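BepC protein (Bartonella tribocorum, PDB 4WGJ) probably transfers AMP from ATP to threonine or tyrosine hydroxyls of target proteins through the Fic domain contained in this fragment of the effector. Local coordinates at residues Asn23-Gly26 and Lys32-Glu35; Lys43-Phe48 and Asn163-Glu168; Lys118-Thr123 and Phe146-His151. One frame throughout, in Å; residues are numbered along the deposited sequence.

Contact 1 of 3, residues Asn23-Gly26 and Lys32-Glu35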
loop_
_atom_site.group_PDB
_atom_site.type_symbol
_atom_site.label_atom_id
_atom_site.label_comp_id
_atom_site.label_asym_id
_atom_site.label_seq_id
_atom_site.Cartn_x
_atom_site.Cartn_y
_atom_site.Cartn_z
ATOM N N ASN A 23 4.015 13.990 -12.027
ATOM C CA ASN A 23 5.155 13.417 -11.327
ATOM C C ASN A 23 6.359 14.352 -11.385
ATOM O O ASN A 23 6.429 15.237 -12.230
ATOM C CB ASN A 23 5.510 12.055 -11.916
ATOM C CG ASN A 23 5.876 12.142 -13.382
ATOM O OD1 ASN A 23 7.033 12.369 -13.723
ATOM N ND2 ASN A 23 4.886 11.981 -14.260
ATOM N N LYS A 24 7.303 14.147 -10.474
ATOM C CA LYS A 24 8.426 15.083 -10.328
ATOM C C LYS A 24 9.449 14.992 -11.454
ATOM O O LYS A 24 10.314 15.860 -11.586
ATOM C CB LYS A 24 9.113 14.866 -8.976
ATOM C CG LYS A 24 8.265 15.356 -7.785
ATOM C CD LYS A 24 8.815 14.905 -6.428
ATOM C CE LYS A 24 10.099 15.624 -6.076
ATOM N NZ LYS A 24 9.874 17.098 -5.878
ATOM N N TYR A 25 9.360 13.945 -12.264
ATOM C CA TYR A 25 10.221 13.820 -13.439
ATOM C C TYR A 25 9.688 14.627 -14.615
ATOM O O TYR A 25 10.387 14.836 -15.604
ATOM C CB TYR A 25 10.350 12.358 -13.868
ATOM C CG TYR A 25 10.492 11.367 -12.727
ATOM C CD1 TYR A 25 11.586 11.400 -11.871
ATOM C CD2 TYR A 25 9.537 10.380 -12.526
ATOM C CE1 TYR A 25 11.708 10.472 -10.830
ATOM C CE2 TYR A 25 9.647 9.469 -11.496
ATOM C CZ TYR A 25 10.725 9.514 -10.653
ATOM O OH TYR A 25 10.818 8.583 -9.637
ATOM N N GLY A 26 8.431 15.038 -14.528
ATOM C CA GLY A 26 7.775 15.698 -15.639
ATOM C C GLY A 26 7.526 14.756 -16.804
ATOM O O GLY A 26 7.328 15.201 -17.939
ATOM N N LYS A 32 6.800 5.171 -19.501
ATOM C CA LYS A 32 8.090 5.656 -19.051
ATOM C C LYS A 32 8.024 6.066 -17.578
ATOM O O LYS A 32 8.966 5.829 -16.833
ATOM C CB LYS A 32 8.545 6.817 -19.932
ATOM C CG LYS A 32 8.656 6.418 -21.405
ATOM C CD LYS A 32 9.460 7.414 -22.204
ATOM C CE LYS A 32 9.867 6.831 -23.560
ATOM N NZ LYS A 32 8.846 6.970 -24.644
ATOM N N LEU A 33 6.912 6.666 -17.155
ATOM C CA LEU A 33 6.738 6.989 -15.736
ATOM C C LEU A 33 6.759 5.726 -14.870
ATOM O O LEU A 33 7.451 5.663 -13.850
ATOM C CB LEU A 33 5.432 7.744 -15.498
ATOM C CG LEU A 33 5.096 7.929 -14.013
ATOM C CD1 LEU A 33 6.175 8.729 -13.298
ATOM C CD2 LEU A 33 3.758 8.623 -13.866
ATOM N N TYR A 34 5.997 4.720 -15.287
ATOM C CA TYR A 34 5.982 3.430 -14.604
ATOM C C TYR A 34 7.397 2.866 -14.418
ATOM O O TYR A 34 7.768 2.441 -13.322
ATOM C CB TYR A 34 5.127 2.430 -15.386
ATOM N N GLU A 35 8.184 2.878 -15.492
ATOM C CA GLU A 35 9.536 2.317 -15.461
ATOM C C GLU A 35 10.446 3.102 -14.520
ATOM O O GLU A 35 11.191 2.520 -13.732
ATOM C CB GLU A 35 10.142 2.291 -16.871
#

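Contact 2 of 3, residues Lys43-Phe48 and Asn163-Glu168. With GLY (glycine), chain D; ANP (phosphoaminophosphonic acid-adenylate ester), chain B.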
loop_
_atom_site.group_PDB
_atom_site.type_symbol
_atom_site.label_atom_id
_atom_site.label_comp_id
_atom_site.label_asym_id
_atom_site.label_seq_id
_atom_site.Cartn_x
_atom_site.Cartn_y
_atom_site.Cartn_z
ATOM N N LYS A 43 15.062 1.044 -5.220
ATOM C CA LYS A 43 16.232 1.555 -4.504
ATOM C C LYS A 43 15.862 2.057 -3.105
ATOM O O LYS A 43 16.561 1.775 -2.129
ATOM C CB LYS A 43 16.905 2.675 -5.300
ATOM N N GLU A 44 14.768 2.805 -2.996
ATOM C CA GLU A 44 14.381 3.341 -1.695
ATOM C C GLU A 44 13.932 2.227 -0.750
ATOM O O GLU A 44 14.108 2.325 0.464
ATOM C CB GLU A 44 13.274 4.385 -1.847
ATOM C CG GLU A 44 13.713 5.616 -2.647
ATOM C CD GLU A 44 15.065 6.154 -2.198
ATOM O OE1 GLU A 44 15.191 6.522 -1.012
ATOM O OE2 GLU A 44 16.008 6.199 -3.026
ATOM N N ALA A 45 13.380 1.156 -1.313
ATOM C CA ALA A 45 12.931 0.016 -0.509
ATOM C C ALA A 45 14.112 -0.711 0.135
ATOM O O ALA A 45 14.028 -1.173 1.273
ATOM C CB ALA A 45 12.120 -0.941 -1.359
ATOM N N VAL A 46 15.212 -0.828 -0.599
ATOM C CA VAL A 46 16.421 -1.426 -0.033
ATOM C C VAL A 46 16.807 -0.671 1.240
ATOM O O VAL A 46 17.056 -1.284 2.271
ATOM C CB VAL A 46 17.592 -1.421 -1.042
ATOM C CG1 VAL A 46 18.872 -1.938 -0.398
ATOM C CG2 VAL A 46 17.236 -2.257 -2.262
ATOM N N ASN A 47 16.827 0.657 1.163
ATOM C CA ASN A 47 17.148 1.498 2.317
ATOM C C ASN A 47 16.152 1.363 3.464
ATOM O O ASN A 47 16.530 1.315 4.636
ATOM C CB ASN A 47 17.207 2.969 1.905
ATOM C CG ASN A 47 18.366 3.269 0.983
ATOM O OD1 ASN A 47 19.418 2.635 1.064
ATOM N ND2 ASN A 47 18.177 4.242 0.097
ATOM N N PHE A 48 14.869 1.339 3.136
ATOM C CA PHE A 48 13.885 1.333 4.203
ATOM C C PHE A 48 13.896 0.004 4.976
ATOM O O PHE A 48 13.540 -0.033 6.149
ATOM C CB PHE A 48 12.476 1.633 3.676
ATOM C CG PHE A 48 11.556 2.121 4.755
ATOM C CD1 PHE A 48 11.612 3.444 5.180
ATOM C CD2 PHE A 48 10.698 1.246 5.405
ATOM C CE1 PHE A 48 10.789 3.893 6.207
ATOM C CE2 PHE A 48 9.883 1.676 6.423
ATOM C CZ PHE A 48 9.923 3.002 6.836
ATOM N N ASN A 163 1.956 -1.041 1.033
ATOM C CA ASN A 163 1.353 -2.075 1.861
ATOM C C ASN A 163 2.275 -3.287 2.014
ATOM O O ASN A 163 2.372 -3.887 3.092
ATOM C CB ASN A 163 0.020 -2.523 1.256
ATOM C CG ASN A 163 -1.074 -1.491 1.406
ATOM O OD1 ASN A 163 -0.959 -0.559 2.200
ATOM N ND2 ASN A 163 -2.166 -1.668 0.650
ATOM N N ARG A 164 2.919 -3.685 0.921
ATOM C CA ARG A 164 3.840 -4.820 1.000
ATOM C C ARG A 164 5.031 -4.500 1.911
ATOM O O ARG A 164 5.442 -5.339 2.719
ATOM C CB ARG A 164 4.293 -5.237 -0.400
ATOM C CG ARG A 164 3.107 -5.787 -1.201
ATOM C CD ARG A 164 3.504 -6.576 -2.430
ATOM N NE ARG A 164 4.181 -5.770 -3.430
ATOM C CZ ARG A 164 3.564 -5.049 -4.369
ATOM N NH1 ARG A 164 2.232 -5.018 -4.441
ATOM N NH2 ARG A 164 4.291 -4.359 -5.241
ATOM N N MET A 165 5.563 -3.288 1.825
ATOM C CA MET A 165 6.648 -2.918 2.734
ATOM C C MET A 165 6.173 -2.878 4.194
ATOM O O MET A 165 6.890 -3.300 5.102
ATOM C CB MET A 165 7.252 -1.567 2.330
ATOM C CG MET A 165 8.347 -1.085 3.267
ATOM S SD MET A 165 9.783 -2.204 3.306
ATOM C CE MET A 165 10.316 -2.097 1.607
ATOM N N PHE A 166 4.963 -2.367 4.422
ATOM C CA PHE A 166 4.384 -2.407 5.763
ATOM C C PHE A 166 4.433 -3.837 6.323
ATOM O O PHE A 166 4.775 -4.055 7.490
ATOM C CB PHE A 166 2.947 -1.885 5.713
ATOM C CG PHE A 166 2.286 -1.697 7.061
ATOM C CD1 PHE A 166 1.707 -2.770 7.732
ATOM C CD2 PHE A 166 2.159 -0.426 7.610
ATOM C CE1 PHE A 166 1.053 -2.588 8.943
ATOM C CE2 PHE A 166 1.512 -0.231 8.826
ATOM C CZ PHE A 166 0.949 -1.309 9.493
ATOM N N MET A 167 4.107 -4.810 5.479
ATOM C CA MET A 167 4.114 -6.205 5.915
ATOM C C MET A 167 5.530 -6.721 6.169
ATOM O O MET A 167 5.749 -7.490 7.103
ATOM C CB MET A 167 3.419 -7.101 4.887
ATOM C CG MET A 167 1.945 -6.734 4.623
ATOM S SD MET A 167 0.959 -6.492 6.104
ATOM C CE MET A 167 1.053 -8.099 6.899
ATOM N N GLU A 168 6.483 -6.322 5.332
ATOM C CA GLU A 168 7.872 -6.714 5.567
ATOM C C GLU A 168 8.349 -6.206 6.926
ATOM O O GLU A 168 9.012 -6.934 7.672
ATOM C CB GLU A 168 8.799 -6.173 4.478
ATOM C CG GLU A 168 8.576 -6.727 3.090
ATOM C CD GLU A 168 9.778 -6.467 2.196
ATOM O OE1 GLU A 168 10.922 -6.482 2.708
ATOM O OE2 GLU A 168 9.587 -6.233 0.991
HETATM N N GLY D . 3.145 -6.934 -8.073
HETATM C CA GLY D . 4.387 -7.632 -7.798
HETATM C C GLY D . 4.400 -8.238 -6.409
HETATM O O GLY D . 5.376 -8.851 -5.973
HETATM O OXT GLY D . 3.417 -8.127 -5.678
HETATM P PG ANP B . 1.759 -2.529 -7.665
HETATM O O1G ANP B . 3.323 -2.568 -7.477
HETATM O O2G ANP B . 1.435 -3.303 -8.913
HETATM O O3G ANP B . 1.090 -3.209 -6.417
HETATM P PB ANP B . 1.048 0.227 -6.770
HETATM O O1B ANP B . 2.128 0.011 -5.760
HETATM O O2B ANP B . 1.138 1.626 -7.446
HETATM N N3B ANP B . 1.157 -0.951 -7.972
HETATM P PA ANP B . -1.726 0.662 -6.651
HETATM O O1A ANP B . -1.766 0.583 -8.137
HETATM O O2A ANP B . -2.175 1.982 -6.037
HETATM O O3A ANP B . -0.337 0.196 -6.028
HETATM O "O5'" ANP B . -2.629 -0.513 -6.082
HETATM C "C5'" ANP B . -2.390 -1.861 -6.556
HETATM C "C4'" ANP B . -3.024 -2.875 -5.636
HETATM O "O4'" ANP B . -4.430 -3.024 -5.969
HETATM C "C3'" ANP B . -2.403 -4.272 -5.740
HETATM O "O3'" ANP B . -2.224 -4.885 -4.466
HETATM C "C2'" ANP B . -3.417 -5.029 -6.603
HETATM O "O2'" ANP B . -3.388 -6.436 -6.392
HETATM C "C1'" ANP B . -4.719 -4.401 -6.119
HETATM N N9 ANP B . -5.829 -4.576 -7.053
HETATM C C8 ANP B . -5.772 -4.532 -8.423
HETATM N N7 ANP B . -6.923 -4.751 -9.013
HETATM C C5 ANP B . -7.801 -4.956 -7.959
HETATM C C6 ANP B . -9.180 -5.244 -7.910
HETATM N N6 ANP B . -9.948 -5.370 -8.995
HETATM N N1 ANP B . -9.749 -5.394 -6.693
HETATM C C2 ANP B . -8.983 -5.274 -5.606
HETATM N N3 ANP B . -7.677 -5.007 -5.528
HETATM C C4 ANP B . -7.142 -4.857 -6.744
#

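Contact 3 of 3, residues Lys118-Thr123 and Phe146-His151. With ANP (phosphoaminophosphonic acid-adenylate ester), chain B.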
loop_
_atom_site.group_PDB
_atom_site.type_symbol
_atom_site.label_atom_id
_atom_site.label_comp_id
_atom_site.label_asym_id
_atom_site.label_seq_id
_atom_site.Cartn_x
_atom_site.Cartn_y
_atom_site.Cartn_z
ATOM N N LYS A 118 -7.925 3.349 11.289
ATOM C CA LYS A 118 -8.029 3.392 12.747
ATOM C C LYS A 118 -8.368 2.010 13.318
ATOM O O LYS A 118 -7.842 1.605 14.356
ATOM C CB LYS A 118 -9.083 4.426 13.189
ATOM N N GLN A 119 -9.243 1.284 12.634
ATOM C CA GLN A 119 -9.648 -0.039 13.103
ATOM C C GLN A 119 -8.472 -1.015 13.015
ATOM O O GLN A 119 -8.287 -1.862 13.890
ATOM C CB GLN A 119 -10.839 -0.560 12.297
ATOM C CG GLN A 119 -11.288 -1.965 12.687
ATOM C CD GLN A 119 -11.541 -2.109 14.184
ATOM O OE1 GLN A 119 -12.262 -1.309 14.786
ATOM N NE2 GLN A 119 -10.937 -3.129 14.792
ATOM N N LEU A 120 -7.674 -0.882 11.961
ATOM C CA LEU A 120 -6.481 -1.713 11.812
ATOM C C LEU A 120 -5.461 -1.378 12.903
ATOM O O LEU A 120 -4.818 -2.269 13.450
ATOM C CB LEU A 120 -5.867 -1.527 10.429
ATOM C CG LEU A 120 -4.566 -2.308 10.215
ATOM C CD1 LEU A 120 -4.777 -3.795 10.474
ATOM C CD2 LEU A 120 -4.033 -2.076 8.810
ATOM N N GLU A 121 -5.314 -0.094 13.214
ATOM C CA GLU A 121 -4.406 0.322 14.285
ATOM C C GLU A 121 -4.768 -0.343 15.600
ATOM O O GLU A 121 -3.895 -0.803 16.336
ATOM C CB GLU A 121 -4.436 1.834 14.479
ATOM C CG GLU A 121 -3.820 2.605 13.356
ATOM C CD GLU A 121 -3.910 4.098 13.574
ATOM O OE1 GLU A 121 -4.470 4.529 14.608
ATOM O OE2 GLU A 121 -3.417 4.839 12.706
ATOM N N LYS A 122 -6.062 -0.374 15.898
ATOM C CA LYS A 122 -6.538 -0.939 17.157
ATOM C C LYS A 122 -6.261 -2.436 17.215
ATOM O O LYS A 122 -5.812 -2.959 18.237
ATOM C CB LYS A 122 -8.032 -0.671 17.341
ATOM N N THR A 123 -6.538 -3.119 16.112
ATOM C CA THR A 123 -6.273 -4.546 16.017
ATOM C C THR A 123 -4.793 -4.871 16.224
ATOM O O THR A 123 -4.460 -5.795 16.966
ATOM C CB THR A 123 -6.735 -5.103 14.665
ATOM O OG1 THR A 123 -8.154 -4.951 14.563
ATOM C CG2 THR A 123 -6.378 -6.579 14.540
ATOM N N PHE A 146 -3.059 -7.479 5.817
ATOM C CA PHE A 146 -2.783 -7.035 4.454
ATOM C C PHE A 146 -4.076 -6.767 3.697
ATOM O O PHE A 146 -4.171 -5.795 2.943
ATOM C CB PHE A 146 -1.956 -8.085 3.721
ATOM C CG PHE A 146 -1.500 -7.658 2.364
ATOM C CD1 PHE A 146 -0.571 -6.632 2.220
ATOM C CD2 PHE A 146 -1.972 -8.299 1.232
ATOM C CE1 PHE A 146 -0.128 -6.243 0.962
ATOM C CE2 PHE A 146 -1.549 -7.914 -0.030
ATOM C CZ PHE A 146 -0.618 -6.896 -0.174
ATOM N N MET A 147 -5.056 -7.653 3.866
ATOM C CA MET A 147 -6.349 -7.434 3.220
ATOM C C MET A 147 -7.001 -6.144 3.706
ATOM O O MET A 147 -7.683 -5.454 2.924
ATOM C CB MET A 147 -7.280 -8.634 3.447
ATOM C CG MET A 147 -6.828 -9.871 2.654
ATOM S SD MET A 147 -7.967 -11.256 2.763
ATOM C CE MET A 147 -7.679 -11.792 4.452
ATOM N N ALA A 148 -6.803 -5.812 4.983
ATOM C CA ALA A 148 -7.348 -4.560 5.514
ATOM C C ALA A 148 -6.650 -3.362 4.868
ATOM O O ALA A 148 -7.302 -2.390 4.489
ATOM C CB ALA A 148 -7.216 -4.495 7.026
ATOM N N LEU A 149 -5.325 -3.424 4.759
ATOM C CA LEU A 149 -4.579 -2.367 4.083
ATOM C C LEU A 149 -5.014 -2.209 2.636
ATOM O O LEU A 149 -5.160 -1.089 2.133
ATOM C CB LEU A 149 -3.073 -2.655 4.131
ATOM C CG LEU A 149 -2.417 -2.489 5.507
ATOM C CD1 LEU A 149 -1.014 -3.099 5.493
ATOM C CD2 LEU A 149 -2.339 -1.013 5.909
ATOM N N GLU A 150 -5.197 -3.340 1.962
ATOM C CA GLU A 150 -5.518 -3.344 0.535
ATOM C C GLU A 150 -6.903 -2.737 0.315
ATOM O O GLU A 150 -7.117 -1.990 -0.648
ATOM C CB GLU A 150 -5.441 -4.770 -0.039
ATOM C CG GLU A 150 -4.012 -5.222 -0.376
ATOM C CD GLU A 150 -3.396 -4.434 -1.525
ATOM O OE1 GLU A 150 -4.033 -4.342 -2.600
ATOM O OE2 GLU A 150 -2.279 -3.896 -1.356
ATOM N N HIS A 151 -7.839 -3.026 1.206
ATOM C CA HIS A 151 -9.184 -2.464 1.012
ATOM C C HIS A 151 -9.163 -0.961 1.303
ATOM O O HIS A 151 -9.833 -0.187 0.625
ATOM C CB HIS A 151 -10.229 -3.146 1.894
ATOM C CG HIS A 151 -11.624 -2.629 1.672
ATOM N ND1 HIS A 151 -12.165 -1.595 2.408
ATOM C CD2 HIS A 151 -12.579 -2.995 0.781
ATOM C CE1 HIS A 151 -13.397 -1.352 1.989
ATOM N NE2 HIS A 151 -13.673 -2.186 1.001
HETATM P PG ANP B . 1.759 -2.529 -7.665
HETATM O O1G ANP B . 3.323 -2.568 -7.477
HETATM O O2G ANP B . 1.435 -3.303 -8.913
HETATM O O3G ANP B . 1.090 -3.209 -6.417
HETATM P PB ANP B . 1.048 0.227 -6.770
HETATM O O1B ANP B . 2.128 0.011 -5.760
HETATM O O2B ANP B . 1.138 1.626 -7.446
HETATM N N3B ANP B . 1.157 -0.951 -7.972
HETATM P PA ANP B . -1.726 0.662 -6.651
HETATM O O1A ANP B . -1.766 0.583 -8.137
HETATM O O2A ANP B . -2.175 1.982 -6.037
HETATM O O3A ANP B . -0.337 0.196 -6.028
HETATM O "O5'" ANP B . -2.629 -0.513 -6.082
HETATM C "C5'" ANP B . -2.390 -1.861 -6.556
HETATM C "C4'" ANP B . -3.024 -2.875 -5.636
HETATM O "O4'" ANP B . -4.430 -3.024 -5.969
HETATM C "C3'" ANP B . -2.403 -4.272 -5.740
HETATM O "O3'" ANP B . -2.224 -4.885 -4.466
HETATM C "C2'" ANP B . -3.417 -5.029 -6.603
HETATM O "O2'" ANP B . -3.388 -6.436 -6.392
HETATM C "C1'" ANP B . -4.719 -4.401 -6.119
HETATM N N9 ANP B . -5.829 -4.576 -7.053
HETATM C C8 ANP B . -5.772 -4.532 -8.423
HETATM N N7 ANP B . -6.923 -4.751 -9.013
HETATM C C5 ANP B . -7.801 -4.956 -7.959
HETATM C C6 ANP B . -9.180 -5.244 -7.910
HETATM N N6 ANP B . -9.948 -5.370 -8.995
HETATM N N1 ANP B . -9.749 -5.394 -6.693
HETATM C C2 ANP B . -8.983 -5.274 -5.606
HETATM N N3 ANP B . -7.677 -5.007 -5.528
HETATM C C4 ANP B . -7.142 -4.857 -6.744
#

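Contact 1 of 3, residues Asn23-Gly26 and Lys32-Glu35
Leu33 comes to Asn23 from the opposite direction and sets its CD1 methyl above the plane of the side-chain amide, with Leu33 CD1 3.4 Å from Asn23 CG. The branch CD2 leans to one end of the same group, 3.6 Å from Asn23 ND2. Leu33 extends its CG trans to its own backbone nitrogen (chi1 172°), which carries both methyls from the helix toward the loop. Tyr25 meets the same leucine differently. Its side chain crosses that of Leu33 at about a right angle, and Leu33 CD1 lies in the plane of the ring at its edge, 3.8 Å from Tyr25 CD2 and 4.0 Å from Tyr25 CE2. A single methyl thus touches both an amide face and an aromatic edge.

The loop side is shaped by a type I beta turn from Asn23 to Gly26, closed by the backbone bond from Gly26 N to Asn23 O at 3.1 Å. Gly26 ends it with a positive phi, a conformation that suits glycine. A chi1 of 60° folds the amide of Asn23 back between its own backbone N and carbonyl carbon, where OD1 accepts a weak, strongly bent bond from Tyr25 N in the manner of an Asx turn. At the other end of the amide, ND2 donates to the carbonyls of Leu21 and Ile27, so both ends of the group are tied to the loop and its rotation is fixed. Tyr25 OH is bonded to Asp40 and to Thr73.

Between 23-26 and 32-35 no hydrogen bond passes. The polar atoms of Asn23 and Tyr25 are engaged by other partners, which leaves an amide plane and a ring edge for the leucine. The two segments meet by van der Waals contact, and the polar tie between the loop and helix 30-48 is made farther on, from Tyr25 OH to Asp40.

Contact 2 of 3, residues Lys43-Phe48 and Asn163-Glu168
Arg164 NH1 donates a nearly straight bond (171°) to O3G of the bound ATP analogue, 2.9 Å away, and Arg164 NH2 gives a second to ANP O1G at 3.0 Å. The fork places the gamma phosphorus in the guanidinium plane, at its edge. A bound glycine uses a face instead: its OXT sits over the centre of the group, 3.2 Å above the plane. The phosphate thus takes the edge and the glycine carboxylate a face, and the two bonds to the phosphate set the rotation of the group. Arg164 is the last arginine of the Fic signature, whose Lys157 to Arg161 also hold the nucleotide.

One residue on, Met165 turns from the ligands to segment 43-48. Its chain bends at chi2 (62°) and again at chi3, curling the terminal methyl toward the other helix, where Met165 CE meets Ala45 CB at 3.7 Å. Nearer the backbone, Met165 CG lies 3.9 Å from Phe48 CD2, and the sulfur stands at the edge of the ring in a Met-aromatic contact, with SD 5.5 Å from the Phe48 ring centroid.

A salt bridge from Glu168 to Arg49 and a bond from Lys169 to the carbonyl of Phe48 reinforce the junction of helices 30-48 and 159-174. Phe48 also packs on helix 59-70, while Phe166 and Met167 rest on helix 135-152.

Contact 3 of 3, residues Lys118-Thr123 and Phe146-His151
Leu120 sends CG trans to its backbone nitrogen (chi1 177°), whereas Leu149 holds CG beside its own nitrogen (chi1 -71°), which leaves its CG and CD2 within reach of Leu120. The two side chains cross at about a right angle and touch by one branch each: Leu120 CD2 lies 3.5 Å from Leu149 CD2, close for two methyls, and 3.7 Å from Leu149 CG. The other branch of Leu120 makes a looser contact, Leu120 CD1 being 4.3 Å from Ala148 CB, whose small size lets the helices come near. No hydrogen bond joins 118-123 to 146-151.

These roughly antiparallel segments belong to the mainly helical Fic fold, and helix 135-152 leads into the signature loop that binds the nucleotide. Its far side carries Glu150, bent at chi2 so that OE1 accepts a 2.7 Å bond from the ribose O3' of the analogue. OE2 is held by Asn163 of helix 159-174, so both carboxylate oxygens have a donor, and the CG of Glu150 lies over one face of the Phe146 ring, toward its rim. Leu149 also packs on Asn163 and Phe166. On helix 111-126, Thr123 OG1 donates to Gln119 O at 3.2 Å, reaching that carbonyl from the face opposite to Thr123 N. A bond from His151 ND1 to Glu116 adds a polar tie between the two helices.

Contacts 1 and 2 share helix 30-48, one near its start and the other at its end, with centres about 20 Å apart. Contact 1 is the more peripheral, about 19 Å from the centre of the chain, yet its touching residues are largely buried; contacts 2 and 3 lie about 10 and 11 Å from that centre. No hydrogen bond crosses between the segments of any of the three; contacts 2 and 3 are apolar there, whereas in contact 1 a methyl rests on a polar amide and a ring edge. Contacts 2 and 3 touch through successive helices, 159-174 and 135-152, and both reach the bound nucleotide, at its gamma phosphate and ribose respectively.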